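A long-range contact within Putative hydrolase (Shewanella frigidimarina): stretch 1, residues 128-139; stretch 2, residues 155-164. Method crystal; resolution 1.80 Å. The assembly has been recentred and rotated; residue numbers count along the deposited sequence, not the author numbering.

Stretch 1 128-139: NFIYSGRHWDVD
Stretch 2 (155-164) WVAALGYRAN

Residues 128-139 run as an irregular segment, with one short 3-10 turn at Phe129 and Ile130, past the C-terminal end of a helix that enters the second stretch and occupies residues 155-159. The two stretches run antiparallel where they meet: the CA atoms of Tyr131 and Arg162 are 4.2 Å apart, those of Arg134 and Gly160 also 4.2 Å, and the register opens to 7.5 Å between Val138 CA and Ala157 CA.

Backbone pairing centres on a single antiparallel bridge between Gly133 and Tyr161, CA to CA 4.5 Å. Gly133 N donates to Tyr161 O at 2.8 Å and Tyr161 N donates to Gly133 O at 3.0 Å; both bonds are nearly straight, with N-H...O angles of 164° and 174°. The pairing does not continue into a ladder. Ser132 N also lies 3.0 Å from Tyr161 O, but its angle is poor and it bonds instead to Phe129 O at 3.2 Å, while Tyr131 N closes the preceding turn on Asn128 O at 3.0 Å. Two CA-H...O contacts supplement the bridge, from Gly160 CA to Gly133 O (3.5 Å) and from Arg162 CA to Ile130 O (3.3 Å).

Two glycines with positive phi lie at this contact. Gly160, at phi/psi 72/-142, is the residue at which the chain leaves the helix, its N still bonded to Val156 O at 2.8 Å. A CB here would point toward stretch 1 and fall 2.2 Å from Gly133 O and 2.6 Å from Arg134 N, so the close approach requires its absence. Gly133 has similar angles, 80/-147, but a CB there would point away and meet no such clash.

The helix end also offers carbonyls to side chains. The CA-to-CB bond of Trp136 (chi1 45°, p; chi2 83°) points toward stretch 2, and its NE1 donates to Ala157 O at 2.8 Å and 174°, the oxygen lying at the ring edge, near its plane. Arg134, with chi1 off-rotamer at -108°, then t and m, runs alongside: its CD is 3.4 Å from Ala157 O, and a water joins its NE (3.2 Å) to Ala158 O (2.6 Å), accepting from the former and donating to the latter. Arg134 NH1 donates a hydrogen bond to Trp136 O at 2.9 Å, within its own stretch. Farther along, Val138 (p) sets CG1 3.8 Å from Ala157 O.

Apolar packing gathers around Tyr161 (chi1 -71°, m; chi2 -70°), which has the largest area covered by the opposing stretch. Phe129 (t, chi2 64°) brings CZ over one face of the tyrosine ring, 3.7 Å from Tyr161 CD2; the ring centroids are 4.8 Å apart and the planes inclined at 34°. Trp136 CH2 approaches Tyr161 CE2 at 3.8 Å, and His135 CD2 lies at the tyrosine's edge, 4.2 Å from Tyr161 CD2. The histidine (m, chi2 -111°) is tethered within its own stretch: His135 NE2 donates to Ser132 OG at 2.7 Å, and Ser132 OG (chi1 p) donates to Phe129 O at 2.7 Å.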

# COMPACT_ATOMS: atom_id res chain seq x y z
N ASN A 128 -7.30 0.47 -15.28
CA ASN A 128 -7.26 -0.50 -14.22
C ASN A 128 -5.86 -0.88 -13.84
O ASN A 128 -5.70 -1.81 -13.04
CB ASN A 128 -8.06 -1.78 -14.58
CG ASN A 128 -7.41 -2.58 -15.69
OD1 ASN A 128 -6.78 -2.03 -16.58
ND2 ASN A 128 -7.50 -3.89 -15.60
N PHE A 129 -4.85 -0.19 -14.38
CA PHE A 129 -3.49 -0.69 -14.17
C PHE A 129 -3.09 -0.84 -12.69
O PHE A 129 -2.47 -1.84 -12.32
CB PHE A 129 -2.42 0.13 -14.91
CG PHE A 129 -0.99 -0.39 -14.64
CD1 PHE A 129 -0.62 -1.67 -15.07
CD2 PHE A 129 -0.08 0.34 -13.90
CE1 PHE A 129 0.59 -2.18 -14.83
CE2 PHE A 129 1.16 -0.15 -13.66
CZ PHE A 129 1.51 -1.42 -14.10
N ILE A 130 -3.41 0.13 -11.84
CA ILE A 130 -2.92 0.04 -10.46
C ILE A 130 -3.68 -1.03 -9.63
O ILE A 130 -3.29 -1.34 -8.53
CB ILE A 130 -2.92 1.42 -9.75
CG1 ILE A 130 -4.33 1.91 -9.51
CG2 ILE A 130 -2.01 2.50 -10.52
CD1 ILE A 130 -4.37 3.14 -8.56
N TYR A 131 -4.77 -1.58 -10.17
CA TYR A 131 -5.45 -2.74 -9.56
C TYR A 131 -5.62 -3.90 -10.55
O TYR A 131 -6.58 -4.68 -10.44
CB TYR A 131 -6.79 -2.34 -8.92
CG TYR A 131 -7.76 -1.60 -9.84
CD1 TYR A 131 -7.66 -0.20 -9.99
CD2 TYR A 131 -8.73 -2.30 -10.58
CE1 TYR A 131 -8.49 0.48 -10.83
CE2 TYR A 131 -9.60 -1.60 -11.46
CZ TYR A 131 -9.47 -0.19 -11.55
OH TYR A 131 -10.27 0.53 -12.36
N SER A 132 -4.67 -4.03 -11.48
CA SER A 132 -4.76 -5.01 -12.60
C SER A 132 -4.23 -6.40 -12.15
O SER A 132 -4.40 -7.40 -12.82
CB SER A 132 -3.92 -4.52 -13.83
OG SER A 132 -2.53 -4.27 -13.47
N GLY A 133 -3.50 -6.45 -11.04
CA GLY A 133 -2.96 -7.75 -10.54
C GLY A 133 -1.71 -8.22 -11.24
O GLY A 133 -0.82 -7.43 -11.65
N ARG A 134 -1.62 -9.54 -11.34
CA ARG A 134 -0.46 -10.18 -11.89
C ARG A 134 -0.54 -10.23 -13.39
O ARG A 134 -1.53 -10.67 -13.92
CB ARG A 134 -0.34 -11.63 -11.39
CG ARG A 134 0.78 -11.80 -10.40
CD ARG A 134 1.19 -13.24 -10.25
NE ARG A 134 0.06 -14.15 -10.00
CZ ARG A 134 -0.20 -15.24 -10.70
NH1 ARG A 134 0.58 -15.60 -11.73
NH2 ARG A 134 -1.26 -15.98 -10.38
N HIS A 135 0.54 -9.88 -14.06
CA HIS A 135 0.60 -9.94 -15.51
C HIS A 135 1.53 -11.08 -16.02
O HIS A 135 1.74 -11.22 -17.23
CB HIS A 135 1.11 -8.62 -16.07
CG HIS A 135 0.19 -7.46 -15.84
ND1 HIS A 135 -0.50 -6.83 -16.86
CD2 HIS A 135 -0.12 -6.77 -14.71
CE1 HIS A 135 -1.20 -5.82 -16.37
NE2 HIS A 135 -1.00 -5.77 -15.06
N TRP A 136 2.07 -11.87 -15.09
CA TRP A 136 3.14 -12.82 -15.38
C TRP A 136 2.82 -14.17 -14.75
O TRP A 136 2.13 -14.24 -13.75
CB TRP A 136 4.50 -12.31 -14.84
CG TRP A 136 4.38 -11.77 -13.48
CD1 TRP A 136 4.40 -12.50 -12.32
CD2 TRP A 136 4.17 -10.41 -13.11
NE1 TRP A 136 4.20 -11.67 -11.24
CE2 TRP A 136 4.06 -10.38 -11.69
CE3 TRP A 136 4.06 -9.21 -13.83
CZ2 TRP A 136 3.86 -9.20 -10.99
CZ3 TRP A 136 3.84 -8.04 -13.14
CH2 TRP A 136 3.76 -8.04 -11.71
N ASP A 137 3.26 -15.23 -15.41
CA ASP A 137 3.42 -16.56 -14.80
C ASP A 137 4.61 -16.53 -13.86
O ASP A 137 5.65 -15.94 -14.16
CB ASP A 137 3.70 -17.61 -15.86
CG ASP A 137 2.52 -17.83 -16.74
OD1 ASP A 137 1.39 -17.80 -16.21
OD2 ASP A 137 2.70 -17.99 -17.96
N VAL A 138 4.47 -17.18 -12.73
CA VAL A 138 5.58 -17.29 -11.80
C VAL A 138 5.48 -18.62 -11.06
O VAL A 138 4.37 -19.08 -10.73
CB VAL A 138 5.61 -16.07 -10.85
CG1 VAL A 138 4.27 -15.82 -10.19
CG2 VAL A 138 6.76 -16.18 -9.84
N ASP A 139 6.63 -19.24 -10.83
CA ASP A 139 6.67 -20.54 -10.12
C ASP A 139 7.14 -20.39 -8.67
O ASP A 139 7.61 -19.32 -8.26
CB ASP A 139 7.50 -21.61 -10.87
CG ASP A 139 8.99 -21.26 -10.99
OD1 ASP A 139 9.51 -20.32 -10.35
OD2 ASP A 139 9.64 -21.95 -11.79
N TRP A 155 6.28 -10.17 -2.60
CA TRP A 155 4.92 -9.70 -2.53
C TRP A 155 4.47 -9.20 -3.88
O TRP A 155 3.41 -9.59 -4.35
CB TRP A 155 4.74 -8.60 -1.47
CG TRP A 155 3.31 -8.26 -1.20
CD1 TRP A 155 2.50 -8.80 -0.22
CD2 TRP A 155 2.50 -7.30 -1.91
NE1 TRP A 155 1.24 -8.24 -0.30
CE2 TRP A 155 1.22 -7.30 -1.31
CE3 TRP A 155 2.75 -6.39 -2.97
CZ2 TRP A 155 0.18 -6.47 -1.76
CZ3 TRP A 155 1.74 -5.57 -3.41
CH2 TRP A 155 0.46 -5.60 -2.79
N VAL A 156 5.27 -8.35 -4.50
CA VAL A 156 4.91 -7.83 -5.82
C VAL A 156 4.86 -8.97 -6.83
O VAL A 156 3.92 -9.05 -7.62
CB VAL A 156 5.85 -6.72 -6.32
CG1 VAL A 156 5.43 -6.35 -7.73
CG2 VAL A 156 5.79 -5.51 -5.43
N ALA A 157 5.83 -9.90 -6.76
CA ALA A 157 5.82 -11.06 -7.66
C ALA A 157 4.55 -11.91 -7.49
O ALA A 157 3.94 -12.38 -8.50
CB ALA A 157 7.10 -11.92 -7.46
N ALA A 158 4.10 -12.09 -6.24
CA ALA A 158 2.91 -12.94 -5.96
C ALA A 158 1.58 -12.29 -6.30
O ALA A 158 0.64 -12.97 -6.77
CB ALA A 158 2.89 -13.44 -4.48
N LEU A 159 1.45 -10.99 -6.04
CA LEU A 159 0.11 -10.34 -6.12
C LEU A 159 -0.04 -9.28 -7.23
O LEU A 159 -1.16 -8.94 -7.64
CB LEU A 159 -0.24 -9.76 -4.75
CG LEU A 159 -0.58 -10.86 -3.71
CD1 LEU A 159 -0.56 -10.30 -2.34
CD2 LEU A 159 -1.94 -11.52 -4.00
N GLY A 160 1.09 -8.80 -7.73
CA GLY A 160 1.12 -7.84 -8.81
C GLY A 160 0.70 -6.43 -8.41
O GLY A 160 1.06 -5.92 -7.33
N TYR A 161 -0.01 -5.78 -9.32
CA TYR A 161 -0.36 -4.38 -9.20
C TYR A 161 -1.73 -4.24 -8.58
O TYR A 161 -2.75 -4.37 -9.25
CB TYR A 161 -0.24 -3.65 -10.56
CG TYR A 161 1.22 -3.52 -10.90
CD1 TYR A 161 2.02 -2.67 -10.19
CD2 TYR A 161 1.83 -4.38 -11.82
CE1 TYR A 161 3.34 -2.57 -10.43
CE2 TYR A 161 3.22 -4.32 -12.03
CZ TYR A 161 3.94 -3.41 -11.36
OH TYR A 161 5.30 -3.37 -11.55
N ARG A 162 -1.74 -4.04 -7.28
CA ARG A 162 -2.95 -3.94 -6.45
C ARG A 162 -2.56 -3.12 -5.22
O ARG A 162 -1.36 -2.99 -4.91
CB ARG A 162 -3.49 -5.32 -6.01
CG ARG A 162 -3.59 -6.36 -7.07
CD ARG A 162 -4.02 -7.70 -6.54
NE ARG A 162 -5.43 -7.74 -6.18
CZ ARG A 162 -6.12 -8.85 -5.89
NH1 ARG A 162 -5.56 -10.05 -5.94
NH2 ARG A 162 -7.39 -8.74 -5.51
N ALA A 163 -3.51 -2.51 -4.53
CA ALA A 163 -3.11 -1.69 -3.32
C ALA A 163 -2.44 -2.59 -2.31
O ALA A 163 -2.92 -3.70 -2.06
CB ALA A 163 -4.33 -0.98 -2.67
N ASN A 164 -1.31 -2.15 -1.75
CA ASN A 164 -0.70 -2.88 -0.66
C ASN A 164 -1.46 -2.65 0.64
O ASN A 164 -1.64 -3.58 1.41
CB ASN A 164 0.77 -2.49 -0.47
CG ASN A 164 1.43 -3.21 0.75
OD1 ASN A 164 1.52 -2.63 1.82
ND2 ASN A 164 1.87 -4.45 0.57
O HOH W 1 -1.76 -13.38 -7.53